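Local coordinates for mitochondrial dynamics protein MID49 (PDB 4WOY) that recruits the dynamin-related fission mediator DNM1L (Drp1) to the surface of the mitochondrial outer membrane, regulates its GTPase activity and is required for mitochondrial fission, at residues Ala93-Trp98 and Asn297-Leu302; Ala225-Arg230 and Val265-Glu270; Val246-Ser251 and Asn301-Phe306. The protein carries 1 engineered substitution. One frame throughout, in Å; residues are numbered along the deposited sequence.

Interactions 1 and 3, about 13 Å apart between centres, share Asn301 and Leu302: residues 297-306 meet 93-98, in the nucleotidyltransferase-like part, with their first turn and short strand, and 246-251, the loop leading into helix 250-261 and its first turn, with the turns that follow. Interaction 2, farther from the chain centre, joins the start of helix 228-241 to the loop before helix 272-288. All three are partly buried; Arg96, Arg230 and Arg247 lie toward the exposed side, whereas Arg228 is buried against Trp267. Their chemistry differs: a valine methyl on a proline turn in interaction 1, hydrogen bonds, a salt bridge and arginine on tryptophan in interaction 2, arginine on phenylalanine with leucine packing in interaction 3.

Interaction 1: residues Ala93-Trp98 and Asn297-Leu302; sequences AEPRCW and NPSVNL. Engineered in segment 93-98: Ala93 (natural residue Arg).
Val300 presses its CG1 methyl into the turn made by Pro95 and Arg96, and this is the close-packed part of the contact. CG1 lies 3.4 Å from Pro95 C, 3.6 Å from Pro95 CB and 3.7 Å from Arg96 CG, set there by a chi1 of -53° that places it anti to the carbonyl carbon. Ser299 OG borders the proline at 3.5 Å from Pro95 CB, while its hydroxyl donates to Asn297 OD1. The same amide reaches the turn with its nitrogen: ND2 gives a weak bond to Pro95 O (3.3 Å, 143°) and also bonds Gln207 OE1. The type I turn is closed by Cys97 N to Glu94 O and braced by Glu94 OE2, which takes the N-H of Arg96 on its anti lone pair.

The Arg96 end is looser. Its extended chain carries NH2 to 2.8 Å from Asn301 O, but at an angle too poor for a hydrogen bond, and NH1 to 3.8 Å from Leu302 CD2. Val300 is buried, whereas Ser299 is exposed. The junction between the nucleotidyltransferase-like and Mab-21-like parts thus rests here on apolar packing round Val300 CG1, with one weak bond and probably some charge-dipole attraction between Arg96 and the Asn301 carbonyl.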
# COMPACT_ATOMS: atom_id res chain seq x y z
N ALA A 93 -19.42 10.71 -2.43
CA ALA A 93 -19.21 11.18 -1.06
C ALA A 93 -18.34 10.17 -0.41
O ALA A 93 -18.75 9.46 0.49
CB ALA A 93 -20.54 11.35 -0.33
N GLU A 94 -17.14 10.04 -0.96
CA GLU A 94 -16.27 8.92 -0.71
C GLU A 94 -15.10 9.35 0.13
O GLU A 94 -14.17 9.99 -0.38
CB GLU A 94 -15.80 8.32 -2.06
CG GLU A 94 -14.88 7.13 -1.91
CD GLU A 94 -15.40 6.11 -0.90
OE1 GLU A 94 -16.37 5.37 -1.22
OE2 GLU A 94 -14.86 6.06 0.22
N PRO A 95 -15.12 8.99 1.42
CA PRO A 95 -14.01 9.36 2.31
C PRO A 95 -12.66 8.72 1.90
O PRO A 95 -11.62 9.28 2.22
CB PRO A 95 -14.48 8.88 3.68
CG PRO A 95 -15.51 7.82 3.38
CD PRO A 95 -16.18 8.25 2.13
N ARG A 96 -12.66 7.61 1.16
CA ARG A 96 -11.40 6.99 0.73
C ARG A 96 -10.68 7.78 -0.36
O ARG A 96 -9.52 7.49 -0.66
CB ARG A 96 -11.63 5.57 0.19
CG ARG A 96 -12.07 4.55 1.22
CD ARG A 96 -12.46 3.26 0.53
NE ARG A 96 -13.44 2.48 1.30
CZ ARG A 96 -13.17 1.33 1.92
NH1 ARG A 96 -11.95 0.80 1.89
NH2 ARG A 96 -14.13 0.71 2.59
N CYS A 97 -11.36 8.78 -0.94
CA CYS A 97 -10.81 9.47 -2.12
C CYS A 97 -10.64 10.97 -1.95
O CYS A 97 -11.09 11.57 -0.99
CB CYS A 97 -11.70 9.24 -3.36
SG CYS A 97 -11.91 7.53 -3.83
N TRP A 98 -9.99 11.58 -2.93
CA TRP A 98 -9.73 13.01 -2.93
C TRP A 98 -9.75 13.54 -4.37
O TRP A 98 -9.35 12.81 -5.30
CB TRP A 98 -8.38 13.32 -2.26
CG TRP A 98 -8.43 13.38 -0.75
CD1 TRP A 98 -8.62 12.34 0.14
CD2 TRP A 98 -8.27 14.56 0.05
NE1 TRP A 98 -8.60 12.81 1.43
CE2 TRP A 98 -8.38 14.16 1.41
CE3 TRP A 98 -8.05 15.90 -0.25
CZ2 TRP A 98 -8.28 15.06 2.45
CZ3 TRP A 98 -7.94 16.80 0.80
CH2 TRP A 98 -8.04 16.38 2.13
N ASN A 297 -7.80 8.25 9.38
CA ASN A 297 -8.98 8.69 8.65
C ASN A 297 -10.19 7.86 9.05
O ASN A 297 -10.64 6.99 8.28
CB ASN A 297 -8.75 8.59 7.14
CG ASN A 297 -9.88 9.21 6.35
OD1 ASN A 297 -10.75 9.86 6.92
ND2 ASN A 297 -9.87 9.02 5.03
N PRO A 298 -10.75 8.15 10.23
CA PRO A 298 -11.80 7.34 10.88
C PRO A 298 -13.11 7.22 10.10
O PRO A 298 -13.89 6.29 10.36
CB PRO A 298 -12.01 8.08 12.20
CG PRO A 298 -10.68 8.71 12.48
CD PRO A 298 -10.20 9.17 11.14
N SER A 299 -13.38 8.15 9.19
CA SER A 299 -14.56 8.05 8.36
C SER A 299 -14.43 6.89 7.38
O SER A 299 -15.45 6.40 6.89
CB SER A 299 -14.85 9.38 7.65
OG SER A 299 -13.74 9.85 6.93
N VAL A 300 -13.22 6.43 7.05
CA VAL A 300 -13.20 5.25 6.19
C VAL A 300 -13.26 3.97 7.04
O VAL A 300 -12.47 3.74 7.96
CB VAL A 300 -11.99 5.21 5.18
CG1 VAL A 300 -11.91 6.48 4.37
CG2 VAL A 300 -10.72 5.00 5.84
N ASN A 301 -14.24 3.14 6.69
CA ASN A 301 -14.46 1.87 7.35
C ASN A 301 -13.86 0.76 6.48
O ASN A 301 -14.37 0.45 5.40
CB ASN A 301 -15.95 1.68 7.59
CG ASN A 301 -16.28 0.32 8.15
OD1 ASN A 301 -15.39 -0.44 8.57
ND2 ASN A 301 -17.57 0.00 8.19
N LEU A 302 -12.77 0.16 6.95
CA LEU A 302 -12.06 -0.82 6.13
C LEU A 302 -12.86 -2.11 5.95
O LEU A 302 -12.48 -2.96 5.15
CB LEU A 302 -10.67 -1.11 6.71
CG LEU A 302 -9.67 0.02 6.46
CD1 LEU A 302 -8.26 -0.47 6.65
CD2 LEU A 302 -9.81 0.61 5.07

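Interaction 2: residues Ala225-Arg230 and Val265-Glu270; sequences AGTRRR and VAWTEE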
# COMPACT_ATOMS: atom_id res chain seq x y z
N ALA A 225 11.80 -0.06 22.15
CA ALA A 225 12.26 -1.28 21.48
C ALA A 225 11.10 -2.24 21.25
O ALA A 225 11.24 -3.45 21.45
CB ALA A 225 13.36 -1.97 22.29
N GLY A 226 9.95 -1.68 20.86
CA GLY A 226 8.72 -2.44 20.79
C GLY A 226 8.62 -3.37 19.60
O GLY A 226 9.42 -3.30 18.66
N THR A 227 7.61 -4.24 19.64
CA THR A 227 7.38 -5.24 18.61
C THR A 227 6.10 -5.01 17.81
O THR A 227 5.53 -5.95 17.25
CB THR A 227 7.30 -6.63 19.23
OG1 THR A 227 6.37 -6.58 20.32
CG2 THR A 227 8.66 -7.06 19.77
N ARG A 228 5.64 -3.77 17.77
CA ARG A 228 4.41 -3.48 17.04
C ARG A 228 4.54 -3.87 15.57
O ARG A 228 3.71 -4.63 15.06
CB ARG A 228 4.04 -1.99 17.16
CG ARG A 228 3.75 -1.54 18.58
CD ARG A 228 3.89 -0.03 18.69
NE ARG A 228 3.79 0.45 20.08
CZ ARG A 228 4.82 0.57 20.90
NH1 ARG A 228 6.05 0.23 20.50
NH2 ARG A 228 4.63 1.02 22.13
N ARG A 229 5.58 -3.38 14.90
CA ARG A 229 5.78 -3.64 13.47
C ARG A 229 6.02 -5.11 13.22
O ARG A 229 5.63 -5.66 12.19
CB ARG A 229 6.96 -2.84 12.91
CG ARG A 229 6.70 -1.37 12.66
CD ARG A 229 8.02 -0.67 12.42
NE ARG A 229 8.96 -1.00 13.49
CZ ARG A 229 10.29 -0.90 13.40
NH1 ARG A 229 10.87 -0.47 12.29
NH2 ARG A 229 11.03 -1.24 14.44
N ARG A 230 6.68 -5.75 14.17
CA ARG A 230 6.88 -7.18 14.10
C ARG A 230 5.52 -7.91 14.16
O ARG A 230 5.29 -8.88 13.43
CB ARG A 230 7.82 -7.60 15.23
CG ARG A 230 8.04 -9.07 15.36
CD ARG A 230 9.42 -9.35 15.93
NE ARG A 230 9.44 -10.67 16.53
CZ ARG A 230 10.18 -10.99 17.58
NH1 ARG A 230 10.97 -10.07 18.13
NH2 ARG A 230 10.11 -12.22 18.07
N VAL A 265 1.45 -0.01 26.98
CA VAL A 265 1.21 -1.36 27.43
C VAL A 265 2.39 -2.18 26.89
O VAL A 265 3.18 -1.65 26.11
CB VAL A 265 -0.21 -1.83 26.96
CG1 VAL A 265 -0.37 -3.34 26.84
CG2 VAL A 265 -1.26 -1.25 27.89
N ALA A 266 2.58 -3.41 27.35
CA ALA A 266 3.79 -4.17 27.05
C ALA A 266 3.93 -4.55 25.57
O ALA A 266 3.08 -5.24 25.01
CB ALA A 266 3.87 -5.41 27.92
N TRP A 267 5.01 -4.08 24.95
CA TRP A 267 5.31 -4.34 23.54
C TRP A 267 6.67 -5.01 23.37
O TRP A 267 7.32 -4.88 22.33
CB TRP A 267 5.21 -3.04 22.74
CG TRP A 267 3.78 -2.70 22.39
CD1 TRP A 267 3.00 -1.71 22.93
CD2 TRP A 267 2.98 -3.34 21.38
NE1 TRP A 267 1.76 -1.72 22.34
CE2 TRP A 267 1.72 -2.70 21.38
CE3 TRP A 267 3.21 -4.39 20.48
CZ2 TRP A 267 0.70 -3.08 20.53
CZ3 TRP A 267 2.20 -4.77 19.63
CH2 TRP A 267 0.95 -4.12 19.66
N THR A 268 7.08 -5.76 24.39
CA THR A 268 8.26 -6.59 24.33
C THR A 268 7.96 -7.85 23.55
O THR A 268 6.80 -8.19 23.32
CB THR A 268 8.75 -7.02 25.72
OG1 THR A 268 7.70 -7.78 26.34
CG2 THR A 268 9.12 -5.83 26.62
N GLU A 269 9.01 -8.56 23.16
CA GLU A 269 8.86 -9.87 22.53
C GLU A 269 8.16 -10.82 23.50
O GLU A 269 7.36 -11.68 23.11
CB GLU A 269 10.22 -10.41 22.11
CG GLU A 269 10.14 -11.70 21.31
CD GLU A 269 11.48 -12.34 21.08
OE1 GLU A 269 12.07 -12.10 20.00
OE2 GLU A 269 11.95 -13.06 21.98
N GLU A 270 8.43 -10.62 24.78
CA GLU A 270 7.87 -11.46 25.83
C GLU A 270 6.34 -11.40 25.80
O GLU A 270 5.67 -12.42 26.05
CB GLU A 270 8.41 -11.00 27.18
CG GLU A 270 7.89 -11.78 28.36
CD GLU A 270 8.51 -11.33 29.67
OE1 GLU A 270 8.02 -11.77 30.72
OE2 GLU A 270 9.48 -10.55 29.64
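Gly226 and Trp267 bring their backbones within 4.8 Å, CA to CA, and Thr227 N makes a weak hydrogen bond to Trp267 O (2.8 Å). The hydroxyl of Thr227 donates to that same oxygen, OG1 to O 2.8 Å, coming from above the carbonyl plane; although Thr227 is the N-cap residue of helix 228-241, its side chain makes no capping bond, and OG1 turns to the 265-270 loop. Arg228 lies over one face of the Trp267 indole, the two side chains crossing at about a right angle. Its CG, anti to the carbonyl carbon (chi1 -63°), sits over the six-membered ring, 3.4 Å from the centroid, in a CH-pi contact, while CZ stands 3.9 Å from the centroid of the five-membered ring in a cation-pi contact, the guanidinium tilted 29° from the ring. Asp221 and Asp224 bind NH1 and Gly261 O accepts from NE, fixing the rotation of the group on the ring. At the outer end Arg230 grips one oxygen of Glu269 end-on, NH1 to OE1 3.0 Å and NH2 to OE1 2.8 Å; OE1 lies in the guanidinium plane, yet the carboxylate is turned 82° from it. Glu10 holds Arg230 NE. The N-terminus of helix 228-241 thus docks, by two bonds to a single carbonyl and an arginine-tryptophan cation-pi stack, on the loop between helices 250-261 and 272-288 of the Mab-21 HhH/H2TH-like region.

Interaction 3: residues Val246-Ser251 and Asn301-Phe306; sequences VRLGWS and NLLGNF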
# COMPACT_ATOMS: atom_id res chain seq x y z
N VAL A 246 -7.85 -13.92 3.79
CA VAL A 246 -7.00 -13.26 2.79
C VAL A 246 -7.42 -11.82 2.50
O VAL A 246 -6.59 -10.98 2.13
CB VAL A 246 -6.96 -14.09 1.48
CG1 VAL A 246 -6.67 -13.23 0.25
CG2 VAL A 246 -5.92 -15.19 1.61
N ARG A 247 -8.70 -11.51 2.69
CA ARG A 247 -9.18 -10.15 2.46
C ARG A 247 -8.63 -9.17 3.52
O ARG A 247 -8.51 -7.97 3.29
CB ARG A 247 -10.71 -10.11 2.46
CG ARG A 247 -11.38 -10.64 1.20
CD ARG A 247 -11.23 -9.72 0.02
NE ARG A 247 -11.72 -8.36 0.27
CZ ARG A 247 -12.99 -7.99 0.19
NH1 ARG A 247 -13.93 -8.87 -0.10
NH2 ARG A 247 -13.34 -6.73 0.41
N LEU A 248 -8.31 -9.71 4.70
CA LEU A 248 -7.70 -8.92 5.76
C LEU A 248 -6.27 -8.70 5.35
O LEU A 248 -5.45 -9.61 5.46
CB LEU A 248 -7.76 -9.66 7.09
CG LEU A 248 -9.18 -9.80 7.62
CD1 LEU A 248 -9.19 -10.50 8.97
CD2 LEU A 248 -9.85 -8.42 7.66
N GLY A 249 -5.99 -7.51 4.82
CA GLY A 249 -4.68 -7.24 4.28
C GLY A 249 -3.87 -6.29 5.12
O GLY A 249 -4.26 -5.93 6.22
N TRP A 250 -2.78 -5.80 4.55
CA TRP A 250 -1.87 -4.94 5.27
C TRP A 250 -2.57 -3.73 5.92
O TRP A 250 -2.36 -3.44 7.09
CB TRP A 250 -0.81 -4.45 4.31
CG TRP A 250 0.16 -3.55 4.95
CD1 TRP A 250 0.01 -2.21 5.18
CD2 TRP A 250 1.47 -3.89 5.41
NE1 TRP A 250 1.13 -1.71 5.78
CE2 TRP A 250 2.04 -2.72 5.93
CE3 TRP A 250 2.21 -5.07 5.41
CZ2 TRP A 250 3.33 -2.69 6.47
CZ3 TRP A 250 3.48 -5.05 5.96
CH2 TRP A 250 4.03 -3.87 6.48
N SER A 251 -3.40 -3.04 5.15
CA SER A 251 -4.04 -1.82 5.65
C SER A 251 -5.02 -2.10 6.78
O SER A 251 -5.12 -1.31 7.72
CB SER A 251 -4.76 -1.10 4.51
OG SER A 251 -5.81 -1.91 4.04
N ASN A 301 -14.24 3.14 6.69
CA ASN A 301 -14.46 1.87 7.35
C ASN A 301 -13.86 0.76 6.48
O ASN A 301 -14.37 0.45 5.40
CB ASN A 301 -15.95 1.68 7.59
CG ASN A 301 -16.28 0.32 8.15
OD1 ASN A 301 -15.39 -0.44 8.57
ND2 ASN A 301 -17.57 0.00 8.19
N LEU A 302 -12.77 0.16 6.95
CA LEU A 302 -12.06 -0.82 6.13
C LEU A 302 -12.86 -2.11 5.95
O LEU A 302 -12.48 -2.96 5.15
CB LEU A 302 -10.67 -1.11 6.71
CG LEU A 302 -9.67 0.02 6.46
CD1 LEU A 302 -8.26 -0.47 6.65
CD2 LEU A 302 -9.81 0.61 5.07
N LEU A 303 -13.95 -2.24 6.70
CA LEU A 303 -14.84 -3.39 6.55
C LEU A 303 -16.12 -3.04 5.82
O LEU A 303 -17.02 -3.88 5.72
CB LEU A 303 -15.21 -3.98 7.91
CG LEU A 303 -14.15 -4.65 8.77
CD1 LEU A 303 -14.85 -5.21 9.98
CD2 LEU A 303 -13.39 -5.73 7.97
N GLY A 304 -16.21 -1.81 5.33
CA GLY A 304 -17.43 -1.29 4.73
C GLY A 304 -17.92 -2.03 3.50
O GLY A 304 -19.13 -2.20 3.31
N ASN A 305 -16.98 -2.45 2.67
CA ASN A 305 -17.30 -3.12 1.43
C ASN A 305 -17.29 -4.64 1.59
O ASN A 305 -17.30 -5.37 0.61
CB ASN A 305 -16.31 -2.70 0.33
CG ASN A 305 -14.86 -3.04 0.67
OD1 ASN A 305 -14.51 -3.23 1.85
ND2 ASN A 305 -14.01 -3.11 -0.35
N PHE A 306 -17.26 -5.12 2.83
CA PHE A 306 -17.42 -6.56 3.05
C PHE A 306 -18.90 -6.92 3.06
O PHE A 306 -19.72 -6.26 3.71
CB PHE A 306 -16.78 -7.00 4.36
CG PHE A 306 -15.29 -7.15 4.28
CD1 PHE A 306 -14.49 -6.09 3.92
CD2 PHE A 306 -14.70 -8.36 4.58
CE1 PHE A 306 -13.10 -6.23 3.86
CE2 PHE A 306 -13.32 -8.52 4.52
CZ PHE A 306 -12.51 -7.45 4.16
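Arg247 lays its guanidinium flat on the ring of Phe306 in a cation-pi stack; Leu303 CD2, an aliphatic group, covers the opposite face of the ring. The two side chains reach toward each other tip to tip, CZ 4.2 Å from the ring centroid and the planes 30° apart. The arginine chain bends twice on its way: chi2 of -72° turns CD and chi3 of -56° turns NE, and Arg247 CB also rests 3.6 Å from Phe306 CZ. NH2 is displaced toward the rim, 3.5 Å from Phe306 CE1, with the Asn305 amide at the guanidinium edge, 3.8 Å from ND2 to NH2, a packing contact alone. Glu310 pairs with NH1, so the cation is held by a carboxylate as well as by the ring.

Away from the stack, Leu302 CD1 packs on the Ser251 backbone, 3.4 Å from its O; the apolar pair is Leu248 CD2 and Leu303 CD2, which approach loosely, at 4.5 Å. The 301-306 segment is shaped by two overlapping type I turns, with Asn301 OD1 accepting from Leu303 N in an Asx turn. Leu248 and Phe306 both pack on Ile314 of helix 308-317, and Leu248 and Leu303 on helix 272-288, which places the contact where the turns after strand 300-301 meet the loop leading into helix 250-261 and its first turn.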